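PDB 4JGW: Ral guanine nucleotide dissociation stimulator-like 2 from Mus musculus, which probably acts as a guanine nucleotide exchange factor for Ral-type small G proteins and associates in vitro with the GTP-bound forms of Rap1A and H-Ras. Local coordinates for residues L80-T89 with V121-D132; L111-I119 with E145-Y153. All coordinates share one frame; numbering follows the deposited sequence.

Interaction 1. Residues L80-T89 with V121-D132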
loop_
_atom_site.group_PDB
_atom_site.type_symbol
_atom_site.label_atom_id
_atom_site.label_comp_id
_atom_site.label_asym_id
_atom_site.label_seq_id
_atom_site.Cartn_x
_atom_site.Cartn_y
_atom_site.Cartn_z
ATOM N N LEU A 80 -8.531 -2.722 -12.782
ATOM C CA LEU A 80 -7.276 -2.085 -13.180
ATOM C C LEU A 80 -6.216 -2.143 -12.084
ATOM O O LEU A 80 -5.029 -2.261 -12.380
ATOM C CB LEU A 80 -7.507 -0.632 -13.621
ATOM C CG LEU A 80 -8.297 -0.378 -14.913
ATOM C CD1 LEU A 80 -8.454 1.117 -15.159
ATOM C CD2 LEU A 80 -7.663 -1.061 -16.130
ATOM N N ALA A 81 -6.650 -2.069 -10.829
ATOM C CA ALA A 81 -5.735 -2.082 -9.688
ATOM C C ALA A 81 -5.261 -3.485 -9.298
ATOM O O ALA A 81 -4.129 -3.650 -8.848
ATOM C CB ALA A 81 -6.363 -1.384 -8.491
ATOM N N THR A 82 -6.125 -4.484 -9.474
ATOM C CA THR A 82 -5.844 -5.844 -9.001
ATOM C C THR A 82 -5.454 -6.850 -10.094
ATOM O O THR A 82 -5.114 -7.990 -9.782
ATOM C CB THR A 82 -7.035 -6.434 -8.199
ATOM O OG1 THR A 82 -8.180 -6.561 -9.052
ATOM C CG2 THR A 82 -7.383 -5.559 -6.997
ATOM N N HIS A 83 -5.495 -6.435 -11.361
ATOM C CA HIS A 83 -5.349 -7.373 -12.487
ATOM C C HIS A 83 -4.061 -8.206 -12.489
ATOM O O HIS A 83 -4.065 -9.353 -12.935
ATOM C CB HIS A 83 -5.556 -6.675 -13.838
ATOM C CG HIS A 83 -4.382 -5.871 -14.301
ATOM N ND1 HIS A 83 -4.126 -4.594 -13.847
ATOM C CD2 HIS A 83 -3.404 -6.155 -15.194
ATOM C CE1 HIS A 83 -3.037 -4.131 -14.433
ATOM N NE2 HIS A 83 -2.579 -5.058 -15.256
ATOM N N ARG A 84 -2.976 -7.633 -11.974
ATOM C CA ARG A 84 -1.680 -8.313 -11.957
ATOM C C ARG A 84 -1.639 -9.498 -10.992
ATOM O O ARG A 84 -0.679 -10.266 -10.993
ATOM C CB ARG A 84 -0.551 -7.328 -11.648
ATOM C CG ARG A 84 -0.278 -6.351 -12.771
ATOM C CD ARG A 84 1.069 -5.679 -12.603
ATOM N NE ARG A 84 1.536 -5.131 -13.874
ATOM C CZ ARG A 84 2.800 -4.834 -14.152
ATOM N NH1 ARG A 84 3.753 -5.030 -13.247
ATOM N NH2 ARG A 84 3.112 -4.345 -15.345
ATOM N N ALA A 85 -2.685 -9.641 -10.179
ATOM C CA ALA A 85 -2.794 -10.764 -9.251
ATOM C C ALA A 85 -3.287 -12.043 -9.930
ATOM O O ALA A 85 -2.995 -13.146 -9.459
ATOM C CB ALA A 85 -3.694 -10.401 -8.076
ATOM N N PHE A 86 -4.031 -11.897 -11.028
ATOM C CA PHE A 86 -4.625 -13.051 -11.724
ATOM C C PHE A 86 -4.345 -13.105 -13.230
ATOM O O PHE A 86 -4.495 -14.157 -13.855
ATOM C CB PHE A 86 -6.136 -13.153 -11.445
ATOM C CG PHE A 86 -6.918 -11.909 -11.790
ATOM C CD1 PHE A 86 -7.480 -11.750 -13.052
ATOM C CD2 PHE A 86 -7.107 -10.903 -10.844
ATOM C CE1 PHE A 86 -8.208 -10.604 -13.371
ATOM C CE2 PHE A 86 -7.834 -9.755 -11.154
ATOM C CZ PHE A 86 -8.385 -9.607 -12.418
ATOM N N THR A 87 -3.958 -11.971 -13.810
ATOM C CA THR A 87 -3.551 -11.909 -15.217
ATOM C C THR A 87 -2.286 -11.051 -15.341
ATOM O O THR A 87 -1.556 -10.888 -14.363
ATOM C CB THR A 87 -4.717 -11.434 -16.154
ATOM O OG1 THR A 87 -4.299 -11.495 -17.522
ATOM C CG2 THR A 87 -5.182 -10.009 -15.828
ATOM N N SER A 88 -2.008 -10.525 -16.532
ATOM C CA SER A 88 -0.899 -9.591 -16.702
ATOM C C SER A 88 -1.322 -8.378 -17.524
ATOM O O SER A 88 -2.334 -8.418 -18.230
ATOM C CB SER A 88 0.316 -10.283 -17.329
ATOM O OG SER A 88 0.119 -10.532 -18.707
ATOM N N THR A 89 -0.542 -7.305 -17.413
ATOM C CA THR A 89 -0.788 -6.059 -18.141
ATOM C C THR A 89 -0.819 -6.237 -19.668
ATOM O O THR A 89 -1.740 -5.735 -20.314
ATOM C CB THR A 89 0.209 -4.948 -17.711
ATOM O OG1 THR A 89 -0.029 -4.608 -16.341
ATOM C CG2 THR A 89 0.057 -3.698 -18.565
ATOM N N VAL A 121 -10.987 4.162 -20.417
ATOM C CA VAL A 121 -10.436 3.147 -19.516
ATOM C C VAL A 121 -8.903 3.127 -19.552
ATOM O O VAL A 121 -8.255 3.075 -18.504
ATOM C CB VAL A 121 -11.019 1.736 -19.818
ATOM C CG1 VAL A 121 -10.146 0.630 -19.232
ATOM C CG2 VAL A 121 -12.445 1.626 -19.290
ATOM N N LEU A 122 -8.336 3.184 -20.757
ATOM C CA LEU A 122 -6.882 3.165 -20.932
ATOM C C LEU A 122 -6.219 4.431 -20.393
ATOM O O LEU A 122 -5.105 4.367 -19.868
ATOM C CB LEU A 122 -6.501 2.930 -22.398
ATOM C CG LEU A 122 -6.763 1.529 -22.970
ATOM C CD1 LEU A 122 -6.803 1.560 -24.492
ATOM C CD2 LEU A 122 -5.749 0.499 -22.469
ATOM N N SER A 123 -6.901 5.569 -20.513
ATOM C CA SER A 123 -6.406 6.823 -19.942
ATOM C C SER A 123 -6.400 6.771 -18.415
ATOM O O SER A 123 -5.416 7.161 -17.783
ATOM C CB SER A 123 -7.200 8.033 -20.454
ATOM O OG SER A 123 -8.581 7.916 -20.149
ATOM N N THR A 124 -7.492 6.277 -17.833
ATOM C CA THR A 124 -7.579 6.079 -16.382
ATOM C C THR A 124 -6.499 5.104 -15.893
ATOM O O THR A 124 -5.817 5.379 -14.907
ATOM C CB THR A 124 -8.990 5.600 -15.952
ATOM O OG1 THR A 124 -9.961 6.583 -16.329
ATOM C CG2 THR A 124 -9.065 5.388 -14.444
ATOM N N TRP A 125 -6.345 3.986 -16.604
ATOM C CA TRP A 125 -5.323 2.974 -16.308
ATOM C C TRP A 125 -3.914 3.567 -16.309
ATOM O O TRP A 125 -3.138 3.345 -15.376
ATOM C CB TRP A 125 -5.427 1.818 -17.314
ATOM C CG TRP A 125 -4.573 0.599 -17.031
ATOM C CD1 TRP A 125 -3.781 0.372 -15.940
ATOM C CD2 TRP A 125 -4.474 -0.579 -17.846
ATOM N NE1 TRP A 125 -3.173 -0.857 -16.040
ATOM C CE2 TRP A 125 -3.583 -1.463 -17.198
ATOM C CE3 TRP A 125 -5.040 -0.965 -19.069
ATOM C CZ2 TRP A 125 -3.249 -2.713 -17.729
ATOM C CZ3 TRP A 125 -4.704 -2.208 -19.598
ATOM C CH2 TRP A 125 -3.816 -3.067 -18.926
ATOM N N LEU A 126 -3.600 4.329 -17.355
ATOM C CA LEU A 126 -2.288 4.952 -17.504
ATOM C C LEU A 126 -2.040 6.019 -16.439
ATOM O O LEU A 126 -0.941 6.106 -15.884
ATOM C CB LEU A 126 -2.134 5.537 -18.911
ATOM C CG LEU A 126 -0.836 6.258 -19.293
ATOM C CD1 LEU A 126 0.382 5.344 -19.174
ATOM C CD2 LEU A 126 -0.961 6.807 -20.702
ATOM N N ALA A 127 -3.067 6.819 -16.155
ATOM C CA ALA A 127 -2.982 7.861 -15.136
ATOM C C ALA A 127 -2.840 7.271 -13.731
ATOM O O ALA A 127 -2.026 7.747 -12.934
ATOM C CB ALA A 127 -4.187 8.791 -15.216
ATOM N N SER A 128 -3.621 6.231 -13.442
ATOM C CA SER A 128 -3.588 5.569 -12.137
ATOM C C SER A 128 -2.334 4.723 -11.930
ATOM O O SER A 128 -1.713 4.779 -10.869
ATOM C CB SER A 128 -4.835 4.700 -11.934
ATOM O OG SER A 128 -6.013 5.486 -11.918
ATOM N N HIS A 129 -1.974 3.933 -12.940
ATOM C CA HIS A 129 -0.855 2.996 -12.825
ATOM C C HIS A 129 0.110 3.095 -14.013
ATOM O O HIS A 129 0.153 2.192 -14.850
ATOM C CB HIS A 129 -1.372 1.557 -12.680
ATOM C CG HIS A 129 -2.594 1.434 -11.823
ATOM N ND1 HIS A 129 -2.556 1.550 -10.450
ATOM C CD2 HIS A 129 -3.888 1.204 -12.145
ATOM C CE1 HIS A 129 -3.774 1.397 -9.964
ATOM N NE2 HIS A 129 -4.601 1.185 -10.972
ATOM N N PRO A 130 0.896 4.189 -14.085
ATOM C CA PRO A 130 1.820 4.365 -15.213
ATOM C C PRO A 130 2.917 3.299 -15.279
ATOM O O PRO A 130 3.391 2.977 -16.371
ATOM C CB PRO A 130 2.427 5.753 -14.964
ATOM C CG PRO A 130 2.239 6.005 -13.510
ATOM C CD PRO A 130 0.965 5.316 -13.136
ATOM N N GLU A 131 3.291 2.750 -14.124
ATOM C CA GLU A 131 4.358 1.749 -14.020
ATOM C C GLU A 131 3.999 0.409 -14.669
ATOM O O GLU A 131 4.882 -0.414 -14.933
ATOM C CB GLU A 131 4.764 1.534 -12.555
ATOM C CG GLU A 131 5.374 2.761 -11.863
ATOM C CD GLU A 131 4.334 3.696 -11.243
ATOM O OE1 GLU A 131 3.119 3.387 -11.295
ATOM O OE2 GLU A 131 4.739 4.745 -10.696
ATOM N N ASP A 132 2.707 0.196 -14.924
ATOM C CA ASP A 132 2.227 -1.014 -15.597
ATOM C C ASP A 132 2.697 -1.094 -17.047
ATOM O O ASP A 132 2.911 -2.184 -17.576
ATOM C CB ASP A 132 0.695 -1.089 -15.555
ATOM C CG ASP A 132 0.154 -1.542 -14.206
ATOM O OD1 ASP A 132 0.939 -1.701 -13.248
ATOM O OD2 ASP A 132 -1.074 -1.739 -14.105
HETATM O O HOH W 1 -2.384 -2.217 -11.874
#

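Interaction 2. Residues L111-I119 with E145-Y153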
loop_
_atom_site.group_PDB
_atom_site.type_symbol
_atom_site.label_atom_id
_atom_site.label_comp_id
_atom_site.label_asym_id
_atom_site.label_seq_id
_atom_site.Cartn_x
_atom_site.Cartn_y
_atom_site.Cartn_z
ATOM N N LEU A 111 -19.481 1.283 -32.548
ATOM C CA LEU A 111 -18.022 1.248 -32.638
ATOM C C LEU A 111 -17.405 2.440 -31.910
ATOM O O LEU A 111 -16.493 2.270 -31.101
ATOM C CB LEU A 111 -17.570 1.242 -34.105
ATOM C CG LEU A 111 -16.355 0.419 -34.561
ATOM C CD1 LEU A 111 -16.055 0.714 -36.026
ATOM C CD2 LEU A 111 -15.104 0.634 -33.714
ATOM N N GLU A 112 -17.920 3.635 -32.199
ATOM C CA GLU A 112 -17.417 4.885 -31.623
ATOM C C GLU A 112 -17.628 4.951 -30.109
ATOM O O GLU A 112 -16.781 5.475 -29.381
ATOM C CB GLU A 112 -18.086 6.084 -32.304
ATOM C CG GLU A 112 -17.378 7.419 -32.085
ATOM C CD GLU A 112 -18.174 8.613 -32.597
ATOM O OE1 GLU A 112 -19.210 8.412 -33.270
ATOM O OE2 GLU A 112 -17.756 9.760 -32.322
ATOM N N ARG A 113 -18.762 4.420 -29.655
ATOM C CA ARG A 113 -19.118 4.376 -28.237
ATOM C C ARG A 113 -18.123 3.536 -27.435
ATOM O O ARG A 113 -17.533 4.023 -26.470
ATOM C CB ARG A 113 -20.537 3.822 -28.076
ATOM C CG ARG A 113 -21.085 3.834 -26.651
ATOM C CD ARG A 113 -22.126 2.733 -26.448
ATOM N NE ARG A 113 -23.285 2.878 -27.330
ATOM C CZ ARG A 113 -24.085 1.878 -27.700
ATOM N NH1 ARG A 113 -23.860 0.639 -27.278
ATOM N NH2 ARG A 113 -25.111 2.118 -28.505
ATOM N N THR A 114 -17.938 2.283 -27.851
ATOM C CA THR A 114 -17.048 1.342 -27.169
ATOM C C THR A 114 -15.583 1.778 -27.254
ATOM O O THR A 114 -14.834 1.642 -26.281
ATOM C CB THR A 114 -17.214 -0.089 -27.721
ATOM O OG1 THR A 114 -18.590 -0.471 -27.637
ATOM C CG2 THR A 114 -16.369 -1.093 -26.930
ATOM N N THR A 115 -15.187 2.301 -28.413
ATOM C CA THR A 115 -13.847 2.861 -28.588
ATOM C C THR A 115 -13.634 4.019 -27.609
ATOM O O THR A 115 -12.557 4.154 -27.029
ATOM C CB THR A 115 -13.598 3.319 -30.043
ATOM O OG1 THR A 115 -13.889 2.237 -30.935
ATOM C CG2 THR A 115 -12.148 3.742 -30.244
ATOM N N GLY A 116 -14.677 4.828 -27.416
ATOM C CA GLY A 116 -14.663 5.912 -26.436
ATOM C C GLY A 116 -14.490 5.418 -25.011
ATOM O O GLY A 116 -13.759 6.019 -24.223
ATOM N N VAL A 117 -15.165 4.318 -24.679
ATOM C CA VAL A 117 -15.021 3.691 -23.366
ATOM C C VAL A 117 -13.600 3.141 -23.201
ATOM O O VAL A 117 -12.992 3.300 -22.143
ATOM C CB VAL A 117 -16.077 2.580 -23.124
ATOM C CG1 VAL A 117 -15.955 2.009 -21.715
ATOM C CG2 VAL A 117 -17.482 3.123 -23.336
ATOM N N ALA A 118 -13.078 2.519 -24.257
ATOM C CA ALA A 118 -11.723 1.966 -24.248
ATOM C C ALA A 118 -10.662 3.050 -24.043
ATOM O O ALA A 118 -9.754 2.881 -23.229
ATOM C CB ALA A 118 -11.454 1.170 -25.523
ATOM N N ILE A 119 -10.790 4.157 -24.778
ATOM C CA ILE A 119 -9.915 5.321 -24.614
ATOM C C ILE A 119 -9.976 5.846 -23.178
ATOM O O ILE A 119 -8.941 6.136 -22.572
ATOM C CB ILE A 119 -10.272 6.465 -25.620
ATOM C CG1 ILE A 119 -10.122 6.005 -27.082
ATOM C CG2 ILE A 119 -9.457 7.735 -25.341
ATOM C CD1 ILE A 119 -8.760 5.419 -27.460
ATOM N N GLU A 145 -3.232 1.375 -31.925
ATOM C CA GLU A 145 -3.169 2.572 -32.769
ATOM C C GLU A 145 -3.412 2.290 -34.255
ATOM O O GLU A 145 -3.822 3.183 -34.996
ATOM C CB GLU A 145 -1.876 3.374 -32.531
ATOM C CG GLU A 145 -0.654 2.952 -33.337
ATOM C CD GLU A 145 0.488 3.955 -33.219
ATOM O OE1 GLU A 145 1.092 4.053 -32.128
ATOM O OE2 GLU A 145 0.783 4.644 -34.220
ATOM N N SER A 146 -3.174 1.047 -34.677
ATOM C CA SER A 146 -3.523 0.614 -36.029
ATOM C C SER A 146 -5.035 0.450 -36.161
ATOM O O SER A 146 -5.591 0.660 -37.236
ATOM C CB SER A 146 -2.810 -0.688 -36.401
ATOM O OG SER A 146 -3.286 -1.777 -35.628
ATOM N N PHE A 147 -5.686 0.072 -35.061
ATOM C CA PHE A 147 -7.144 -0.050 -35.008
ATOM C C PHE A 147 -7.826 1.312 -35.124
ATOM O O PHE A 147 -8.861 1.440 -35.783
ATOM C CB PHE A 147 -7.576 -0.767 -33.719
ATOM C CG PHE A 147 -8.987 -0.459 -33.289
ATOM C CD1 PHE A 147 -10.065 -1.149 -33.835
ATOM C CD2 PHE A 147 -9.238 0.526 -32.336
ATOM C CE1 PHE A 147 -11.370 -0.861 -33.442
ATOM C CE2 PHE A 147 -10.539 0.821 -31.939
ATOM C CZ PHE A 147 -11.606 0.126 -32.492
ATOM N N LEU A 148 -7.239 2.317 -34.478
ATOM C CA LEU A 148 -7.793 3.673 -34.441
ATOM C C LEU A 148 -7.713 4.380 -35.793
ATOM O O LEU A 148 -8.661 5.053 -36.202
ATOM C CB LEU A 148 -7.098 4.508 -33.357
ATOM C CG LEU A 148 -7.359 4.125 -31.895
ATOM C CD1 LEU A 148 -6.228 4.596 -31.001
ATOM C CD2 LEU A 148 -8.697 4.672 -31.407
ATOM N N LEU A 149 -6.578 4.224 -36.473
ATOM C CA LEU A 149 -6.366 4.809 -37.799
ATOM C C LEU A 149 -7.180 4.089 -38.871
ATOM O O LEU A 149 -7.617 4.703 -39.844
ATOM C CB LEU A 149 -4.876 4.792 -38.165
ATOM C CG LEU A 149 -3.987 5.991 -37.801
ATOM C CD1 LEU A 149 -3.838 6.188 -36.293
ATOM C CD2 LEU A 149 -2.617 5.833 -38.447
ATOM N N ARG A 150 -7.378 2.787 -38.674
ATOM C CA ARG A 150 -8.148 1.941 -39.585
ATOM C C ARG A 150 -9.639 2.278 -39.542
ATOM O O ARG A 150 -10.328 2.203 -40.562
ATOM C CB ARG A 150 -7.936 0.476 -39.214
ATOM C CG ARG A 150 -8.064 -0.521 -40.350
ATOM C CD ARG A 150 -7.273 -1.784 -40.026
ATOM N NE ARG A 150 -7.662 -2.364 -38.739
ATOM C CZ ARG A 150 -6.823 -2.955 -37.889
ATOM N NH1 ARG A 150 -5.528 -3.048 -38.168
ATOM N NH2 ARG A 150 -7.281 -3.449 -36.746
ATOM N N THR A 151 -10.127 2.644 -38.358
ATOM C CA THR A 151 -11.531 3.013 -38.168
ATOM C C THR A 151 -11.770 4.512 -38.363
ATOM O O THR A 151 -12.913 4.954 -38.499
ATOM C CB THR A 151 -12.061 2.581 -36.776
ATOM O OG1 THR A 151 -11.176 3.051 -35.751
ATOM C CG2 THR A 151 -12.175 1.064 -36.687
ATOM N N GLY A 152 -10.685 5.286 -38.378
ATOM C CA GLY A 152 -10.755 6.735 -38.557
ATOM C C GLY A 152 -11.347 7.455 -37.360
ATOM O O GLY A 152 -12.182 8.350 -37.514
ATOM N N TYR A 153 -10.911 7.061 -36.166
ATOM C CA TYR A 153 -11.402 7.645 -34.921
ATOM C C TYR A 153 -10.752 9.001 -34.657
ATOM O O TYR A 153 -9.560 9.189 -34.906
ATOM C CB TYR A 153 -11.146 6.691 -33.749
ATOM C CG TYR A 153 -11.865 7.065 -32.468
ATOM C CD1 TYR A 153 -13.178 6.656 -32.237
ATOM C CD2 TYR A 153 -11.228 7.823 -31.485
ATOM C CE1 TYR A 153 -13.840 6.995 -31.063
ATOM C CE2 TYR A 153 -11.883 8.170 -30.307
ATOM C CZ TYR A 153 -13.187 7.752 -30.103
ATOM O OH TYR A 153 -13.839 8.092 -28.941
#

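Interaction 1. Residues L80-T89 with V121-D132
The indole of Trp125 receives Leu80 over one face, while its edge is turned to the face of His83. Leu80 CD2 makes a CH-pi contact 3.9 Å from the centroid of the Trp125 five-membered ring, a branched aliphatic group suiting a broad aromatic surface. The His83 imidazole and the indole, planes 85° apart, form an offset edge-to-face pair. Arg84 CG covers one face of His83, and Asp132 OD2 lies at its edge near the ring plane, 3.1 Å from His83 CE1. The His129 ring has a water over one face and Ser128 CB over the other. In the plane of the indole, Trp125 NE1 donates to Asp132 OD2 (3.0 Å, 170° at the hydrogen), meeting its anti lone pair. His83 ND1 donates to Leu80 O, and His83 NE2 lies 2.8 Å from Thr89 OG1 in a bond either could donate.

This cluster lies in the helical N-terminal Ras-GEF (REM) region, where the end of helix 75-82 and the following turn meet the C-terminal end of helix 108-128 and the 3-10 turn 130-132 after it. The same water donates to Leu80 O and Asp132 OD2, bridging the segments. Arg84, extended from CG to NE, reaches Thr89 OG1 through NE at 3.0 Å in the guanidinium plane. Its guanidinium lies nearly parallel to the Asp132 carboxylate, OD1 over one face, 3.5 Å from Arg84 NE: a salt bridge of charge alone.

Interaction 2. Residues L111-I119 with E145-Y153
Tyr153 and Thr115 pass side by side, pointing opposite ways, which brings the methyl of the threonine over the phenol ring. Thr115 CG2 sits 3.8 Å from the centroid of the Tyr153 ring and 18° off its normal, a CH-pi contact over one face. With CG anti to the backbone N (chi1 -168°), Tyr153 sends its ring across to segment 111-119, until its OH comes 3.4 Å from Gly116 CA; the small glycine leaves room for the hydroxyl to come close to the backbone. The Glu112 chain lies nearly square to the phenol and touches Tyr153 CE1 through the methylene CG, so that even this exposed acid contributes its aliphatic part.

Phe147 comes from the direction opposite to Thr115 and presents its edge, with Thr115 OG1 3.5 Å from Phe147 CZ and near the ring plane. Leu111 runs alongside the phenylalanine in the reverse sense and places CD2 against CZ, while its CD1 meets the methyl of Thr151. Farther along, Ile119 CD1 and Leu148 CD2 meet tip to tip at 4.0 Å. The axes of 111-119 and 145-151 run roughly antiparallel, at 150°, and come no closer than 12.4 Å, a spacing bridged by these side chains within the helical N-terminal Ras-GEF region. Leu100 of helix 89-101 also touches Thr115 and Phe147.

Both threonines turn their hydroxyls back to their own helices: Thr115 OG1 donates to Leu111 O (2.6 Å) and Thr151 OG1 to Phe147 O. With those polar groups satisfied locally, their methyls can serve a contact that rests on apolar and aromatic packing.

From the N terminus, the chain passes through 80-89 and helix 89-101, then enters helix 108-128, whose first half supplies 111-119 and whose end, with the 3-10 turn after it, supplies 121-132. Interaction 1 closes the first loop, bringing that helix end and 3-10 turn back to the turn after helix 75-82. The chain then continues into helix 138-151, and interaction 2 closes a second loop by returning 145-153 to the first half of helix 108-128. The segments alternate, so the loops cross rather than nest, with their contact centres about 20 Å apart. Helix 108-128 is shared by both, joining helices 75-82 and 138-151 within the N-terminal Ras-GEF region.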